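Long-range contacts in putative O-acetylhomoserine (Thiol)-lyase (Campylobacter jejuni, PDB 4OC9), which probably makes homocysteine from O-acetylhomoserine and sulfide with pyridoxal 5'-phosphate as cofactor, as a member of the trans-sulfuration enzyme family: residues R292-S297 with F334-A339; N299-A304 with Y318-S323. All coordinates share one frame; numbering follows the deposited sequence.

Contact 1 of 2, residues R292-S297 with F334-A339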
loop_
_atom_site.group_PDB
_atom_site.type_symbol
_atom_site.label_atom_id
_atom_site.label_comp_id
_atom_site.label_asym_id
_atom_site.label_seq_id
_atom_site.Cartn_x
_atom_site.Cartn_y
_atom_site.Cartn_z
ATOM N N ARG D 292 11.377 -7.764 -19.025
ATOM C CA ARG D 292 12.179 -8.394 -17.986
ATOM C C ARG D 292 12.594 -9.842 -18.246
ATOM O O ARG D 292 13.767 -10.172 -18.085
ATOM C CB ARG D 292 11.468 -8.355 -16.628
ATOM C CG ARG D 292 11.307 -6.957 -16.107
ATOM C CD ARG D 292 10.655 -6.863 -14.731
ATOM N NE ARG D 292 9.283 -7.322 -14.675
ATOM C CZ ARG D 292 8.886 -8.540 -14.324
ATOM N NH1 ARG D 292 9.750 -9.486 -13.987
ATOM N NH2 ARG D 292 7.595 -8.817 -14.300
ATOM N N ILE D 293 11.659 -10.694 -18.653
ATOM C CA ILE D 293 11.988 -12.089 -18.871
ATOM C C ILE D 293 13.082 -12.280 -19.929
ATOM O O ILE D 293 13.839 -13.236 -19.869
ATOM C CB ILE D 293 10.734 -12.926 -19.186
ATOM C CG1 ILE D 293 10.981 -14.398 -18.908
ATOM C CG2 ILE D 293 10.196 -12.634 -20.575
ATOM C CD1 ILE D 293 11.270 -14.707 -17.443
ATOM N N GLU D 294 13.149 -11.398 -20.911
ATOM C CA GLU D 294 14.195 -11.500 -21.930
ATOM C C GLU D 294 15.572 -11.237 -21.316
ATOM O O GLU D 294 16.521 -11.954 -21.622
ATOM C CB GLU D 294 13.939 -10.582 -23.132
ATOM C CG GLU D 294 12.660 -10.971 -23.886
ATOM C CD GLU D 294 12.462 -10.255 -25.225
ATOM O OE1 GLU D 294 13.324 -9.438 -25.610
ATOM O OE2 GLU D 294 11.459 -10.571 -25.912
ATOM N N LYS D 295 15.682 -10.235 -20.431
ATOM C CA LYS D 295 16.961 -9.944 -19.779
ATOM C C LYS D 295 17.316 -11.127 -18.871
ATOM O O LYS D 295 18.462 -11.561 -18.795
ATOM C CB LYS D 295 16.896 -8.674 -18.931
ATOM C CG LYS D 295 18.217 -8.300 -18.273
ATOM C CD LYS D 295 19.243 -7.892 -19.312
ATOM C CE LYS D 295 20.615 -7.531 -18.725
ATOM N NZ LYS D 295 20.677 -6.378 -17.790
ATOM N N HIS D 296 16.340 -11.598 -18.108
ATOM C CA HIS D 296 16.603 -12.722 -17.244
ATOM C C HIS D 296 17.189 -13.860 -18.080
ATOM O O HIS D 296 18.142 -14.525 -17.648
ATOM C CB HIS D 296 15.351 -13.281 -16.562
ATOM C CG HIS D 296 14.796 -12.454 -15.445
ATOM N ND1 HIS D 296 15.346 -12.465 -14.179
ATOM C CD2 HIS D 296 13.636 -11.773 -15.340
ATOM C CE1 HIS D 296 14.616 -11.726 -13.380
ATOM N NE2 HIS D 296 13.577 -11.284 -14.063
ATOM N N SER D 297 16.570 -14.099 -19.233
ATOM C CA SER D 297 16.982 -15.188 -20.135
ATOM C C SER D 297 18.357 -14.985 -20.719
ATOM O O SER D 297 19.169 -15.884 -20.734
ATOM C CB SER D 297 15.927 -15.400 -21.224
ATOM O OG SER D 297 14.676 -15.807 -20.655
ATOM N N PHE D 334 9.646 -23.650 -27.233
ATOM C CA PHE D 334 9.976 -22.216 -26.940
ATOM C C PHE D 334 10.273 -21.407 -28.212
ATOM O O PHE D 334 11.389 -21.445 -28.728
ATOM C CB PHE D 334 11.130 -22.169 -25.949
ATOM C CG PHE D 334 10.777 -22.668 -24.582
ATOM C CD1 PHE D 334 10.594 -24.017 -24.342
ATOM C CD2 PHE D 334 10.710 -21.805 -23.520
ATOM C CE1 PHE D 334 10.297 -24.483 -23.081
ATOM C CE2 PHE D 334 10.419 -22.270 -22.247
ATOM C CZ PHE D 334 10.209 -23.615 -22.028
ATOM N N ASP D 335 9.258 -20.693 -28.706
ATOM C CA ASP D 335 9.370 -19.918 -29.940
ATOM C C ASP D 335 10.388 -18.771 -29.974
ATOM O O ASP D 335 10.999 -18.539 -31.026
ATOM C CB ASP D 335 7.993 -19.439 -30.399
ATOM C CG ASP D 335 7.048 -20.596 -30.775
ATOM O OD1 ASP D 335 7.477 -21.769 -30.812
ATOM O OD2 ASP D 335 5.851 -20.308 -31.055
ATOM N N LYS D 336 10.552 -18.054 -28.861
ATOM C CA LYS D 336 11.501 -16.926 -28.788
ATOM C C LYS D 336 12.975 -17.225 -28.398
ATOM O O LYS D 336 13.828 -16.346 -28.182
ATOM C CB LYS D 336 10.954 -15.869 -27.839
ATOM C CG LYS D 336 9.790 -15.059 -28.382
ATOM C CD LYS D 336 9.394 -13.967 -27.402
ATOM C CE LYS D 336 8.319 -12.938 -27.892
ATOM N NZ LYS D 336 7.099 -13.448 -28.594
ATOM N N ASN D 337 13.270 -18.494 -28.327
ATOM C CA ASN D 337 14.592 -18.970 -27.980
ATOM C C ASN D 337 15.184 -18.418 -26.664
ATOM O O ASN D 337 16.357 -18.045 -26.597
ATOM C CB ASN D 337 15.581 -18.784 -29.125
ATOM C CG ASN D 337 16.774 -19.711 -28.996
ATOM O OD1 ASN D 337 16.616 -20.900 -28.715
ATOM N ND2 ASN D 337 17.963 -19.185 -29.239
ATOM N N PHE D 338 14.328 -18.246 -25.660
ATOM C CA PHE D 338 14.711 -17.769 -24.334
ATOM C C PHE D 338 14.213 -18.853 -23.416
ATOM O O PHE D 338 13.118 -19.342 -23.587
ATOM C CB PHE D 338 14.107 -16.415 -23.963
ATOM C CG PHE D 338 14.606 -15.249 -24.793
ATOM C CD1 PHE D 338 15.919 -14.830 -24.695
ATOM C CD2 PHE D 338 13.718 -14.471 -25.523
ATOM C CE1 PHE D 338 16.382 -13.762 -25.427
ATOM C CE2 PHE D 338 14.161 -13.373 -26.231
ATOM C CZ PHE D 338 15.496 -13.021 -26.186
ATOM N N ALA D 339 15.010 -19.221 -22.428
ATOM C CA ALA D 339 14.651 -20.295 -21.508
ATOM C C ALA D 339 14.444 -19.913 -20.037
ATOM O O ALA D 339 14.540 -20.746 -19.126
ATOM C CB ALA D 339 15.710 -21.359 -21.604
HETATM O O HOH W 1 17.816 -18.397 -22.460
#

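Contact 2 of 2, residues N299-A304 with Y318-S323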
loop_
_atom_site.group_PDB
_atom_site.type_symbol
_atom_site.label_atom_id
_atom_site.label_comp_id
_atom_site.label_asym_id
_atom_site.label_seq_id
_atom_site.Cartn_x
_atom_site.Cartn_y
_atom_site.Cartn_z
ATOM N N ASN D 299 20.772 -13.104 -19.520
ATOM C CA ASN D 299 21.745 -13.260 -18.457
ATOM C C ASN D 299 21.959 -14.717 -18.087
ATOM O O ASN D 299 23.090 -15.158 -17.931
ATOM C CB ASN D 299 21.355 -12.514 -17.196
ATOM C CG ASN D 299 21.576 -11.013 -17.286
ATOM O OD1 ASN D 299 22.246 -10.531 -18.173
ATOM N ND2 ASN D 299 21.052 -10.280 -16.308
ATOM N N ALA D 300 20.875 -15.474 -17.953
ATOM C CA ALA D 300 20.991 -16.874 -17.587
ATOM C C ALA D 300 21.843 -17.652 -18.551
ATOM O O ALA D 300 22.660 -18.500 -18.151
ATOM C CB ALA D 300 19.618 -17.515 -17.484
ATOM N N GLU D 301 21.654 -17.378 -19.838
ATOM C CA GLU D 301 22.409 -18.076 -20.873
ATOM C C GLU D 301 23.900 -17.809 -20.761
ATOM O O GLU D 301 24.686 -18.744 -20.842
ATOM C CB GLU D 301 21.877 -17.743 -22.241
ATOM C CG GLU D 301 22.482 -18.594 -23.339
ATOM C CD GLU D 301 21.599 -18.442 -24.624
ATOM O OE1 GLU D 301 21.994 -18.532 -25.833
ATOM O OE2 GLU D 301 20.377 -18.240 -24.381
ATOM N N LYS D 302 24.280 -16.558 -20.534
ATOM C CA LYS D 302 25.692 -16.207 -20.384
ATOM C C LYS D 302 26.303 -16.842 -19.151
ATOM O O LYS D 302 27.417 -17.374 -19.214
ATOM C CB LYS D 302 25.865 -14.759 -20.332
ATOM C CG LYS D 302 25.485 -14.099 -21.637
ATOM C CD LYS D 302 25.522 -12.587 -21.500
ATOM C CE LYS D 302 25.103 -11.918 -22.792
ATOM N NZ LYS D 302 25.052 -10.451 -22.572
ATOM N N VAL D 303 25.557 -16.859 -18.059
ATOM C CA VAL D 303 26.019 -17.483 -16.834
ATOM C C VAL D 303 26.132 -18.999 -17.091
ATOM O O VAL D 303 27.090 -19.642 -16.662
ATOM C CB VAL D 303 25.063 -17.218 -15.647
ATOM C CG1 VAL D 303 25.419 -18.043 -14.425
ATOM C CG2 VAL D 303 25.057 -15.744 -15.301
ATOM N N ALA D 304 25.165 -19.573 -17.784
ATOM C CA ALA D 304 25.201 -21.001 -18.065
ATOM C C ALA D 304 26.434 -21.379 -18.883
ATOM O O ALA D 304 27.133 -22.342 -18.559
ATOM C CB ALA D 304 23.942 -21.419 -18.797
ATOM N N TYR D 318 20.681 -26.346 -18.084
ATOM C CA TYR D 318 20.007 -25.184 -18.680
ATOM C C TYR D 318 19.688 -25.604 -20.128
ATOM O O TYR D 318 20.541 -26.056 -20.851
ATOM C CB TYR D 318 20.815 -23.885 -18.524
ATOM C CG TYR D 318 20.043 -22.660 -18.870
ATOM C CD1 TYR D 318 19.104 -22.144 -17.995
ATOM C CD2 TYR D 318 20.288 -21.971 -20.035
ATOM C CE1 TYR D 318 18.393 -21.007 -18.301
ATOM C CE2 TYR D 318 19.577 -20.829 -20.359
ATOM C CZ TYR D 318 18.622 -20.351 -19.479
ATOM O OH TYR D 318 17.919 -19.193 -19.825
ATOM N N PRO D 319 18.439 -25.449 -20.546
ATOM C CA PRO D 319 17.992 -25.887 -21.863
ATOM C C PRO D 319 18.648 -25.331 -23.118
ATOM O O PRO D 319 18.586 -25.982 -24.140
ATOM C CB PRO D 319 16.492 -25.521 -21.854
ATOM C CG PRO D 319 16.154 -25.204 -20.442
ATOM C CD PRO D 319 17.410 -24.623 -19.883
ATOM N N THR D 320 19.278 -24.161 -23.051
ATOM C CA THR D 320 19.909 -23.609 -24.220
ATOM C C THR D 320 21.212 -24.356 -24.538
ATOM O O THR D 320 21.738 -24.230 -25.650
ATOM C CB THR D 320 20.236 -22.121 -24.061
ATOM O OG1 THR D 320 21.214 -21.948 -23.029
ATOM C CG2 THR D 320 19.016 -21.335 -23.772
ATOM N N LEU D 321 21.757 -25.101 -23.571
ATOM C CA LEU D 321 22.986 -25.848 -23.802
ATOM C C LEU D 321 22.665 -27.045 -24.719
ATOM O O LEU D 321 21.862 -27.902 -24.364
ATOM C CB LEU D 321 23.599 -26.302 -22.482
ATOM C CG LEU D 321 24.106 -25.209 -21.547
ATOM C CD1 LEU D 321 24.556 -25.769 -20.201
ATOM C CD2 LEU D 321 25.226 -24.440 -22.191
ATOM N N ALA D 322 23.292 -27.081 -25.897
ATOM C CA ALA D 322 23.083 -28.124 -26.903
ATOM C C ALA D 322 23.207 -29.566 -26.422
ATOM O O ALA D 322 22.588 -30.466 -26.989
ATOM C CB ALA D 322 24.029 -27.884 -28.079
ATOM N N SER D 323 24.021 -29.792 -25.399
ATOM C CA SER D 323 24.210 -31.130 -24.842
ATOM C C SER D 323 23.150 -31.474 -23.821
ATOM O O SER D 323 23.057 -32.623 -23.338
ATOM C CB SER D 323 25.565 -31.222 -24.141
ATOM O OG SER D 323 26.620 -30.978 -25.034
HETATM O O HOH W 1 17.816 -18.397 -22.460
#

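Contact 1 of 2, residues R292-S297 with F334-A339
F338 leans on the flank of helix 276-309, its root against S297 and its outer ring atoms against E294. This is helix-to-loop packing in the C-terminal domain of a fold-type I pyridoxal phosphate enzyme; the loop leaving helix 327-333 makes a type I turn from F334 to N337, and F338 follows directly. Its CB lies 3.4 Å from S297 CB and just as near to S297 OG. Chi1, at -67°, sets CG anti to the carbonyl carbon; beyond it F338 CD1 comes obliquely within 3.5 Å of S297 CB. On its other branch, CD2 turns to E294 CG, and F338 CE2 is 3.7 Å from that same CG and equally close to E294 CD. CZ, at the tip, only grazes E294 CG. E294 CB sits over one ring face, offset toward the rim, and the carboxylate plane lies 28° from that of the ring. K336 brings a methylene, CD, to 4.2 Å from E294 OE2, a loose touch, but its NZ stays 5.9 Å from that oxygen, too far for a salt bridge. S297 OG turns back to I293 O at 2.8 Å, which S297 N also reaches, from the opposite face of the carbonyl plane. Beyond F338, A339 N donates to a water 2.9 Å away, and that water makes a weak bond to S297 O.

Contact 2 of 2, residues N299-A304 with Y318-S323
Y318 sets its ring against A300 and A304, which stand one helical turn apart on helix 276-309. Its CG is anti to the backbone N (chi1 -168°), and the ring beyond it reaches the helix. Near the base of the ring, Y318 CD2 packs on A304 CB at 3.9 Å; further out, CE2 comes up to the backbone at E301 CA, and CZ lies 3.6 Å from A300 CB. The carbonyl oxygen of A300 sits over one ring face. At the tip, the phenol OH touches the same A300 methyl, yet its polar needs are met elsewhere: it hydrogen-bonds to S340 O, and a water 2.8 Å from Y318 OH joins it to E301 OE2. P319 comes next, and its CD rests on the Y318 ring face opposite A300 O, offset toward the rim, while its carbonyl oxygen bonds to H327 ND1. These residues begin a type I beta turn, Y318 to L321, that carries the chain out of edge strand 315-317 of the C-terminal domain's five-stranded sheet toward helix 327-333. T320, third in the turn, has OG1 between the backbone N and the carbonyl carbon (chi1 65°). There OG1 lies in plane at the edge of the Y318 ring and faces the aliphatic E301 CG at 3.6 Å. Its methyl takes the other end of the glutamate: T320 CG2 is 3.4 Å from E301 OE2, and the two side chains cross obliquely. E301 is extended beyond CG, and its OE2 accepts from the water that also reaches Y318 OH. L321 closes the turn through its N, 3.1 Å from Y318 O, and its side chain swings back until CD1 is 4.6 Å from A304 CB.

Overall arrangement
Both contacts lie on helix 276-309, with contact 2 further along it and their centres about 11 Å apart. They meet where the phenol of Y318 fits between the partners of contact 1: Y318 OH is 3.6 Å from A339 C and 3.7 Å from S297 O. A339 CB also packs on T320 CG2 at 4.0 Å and on P319 CG. One water lies between them, accepting from A339 N and within bonding distance of Y318 OH and E301 OE2, with a weak bond to S297 O. The R292 end is probably nearer the cofactor site: R292 NH1 bonds to Y207 O, and Y207, whose ring H296 meets edge-to-face, follows in sequence K206, the lysine carrying pyridoxal phosphate.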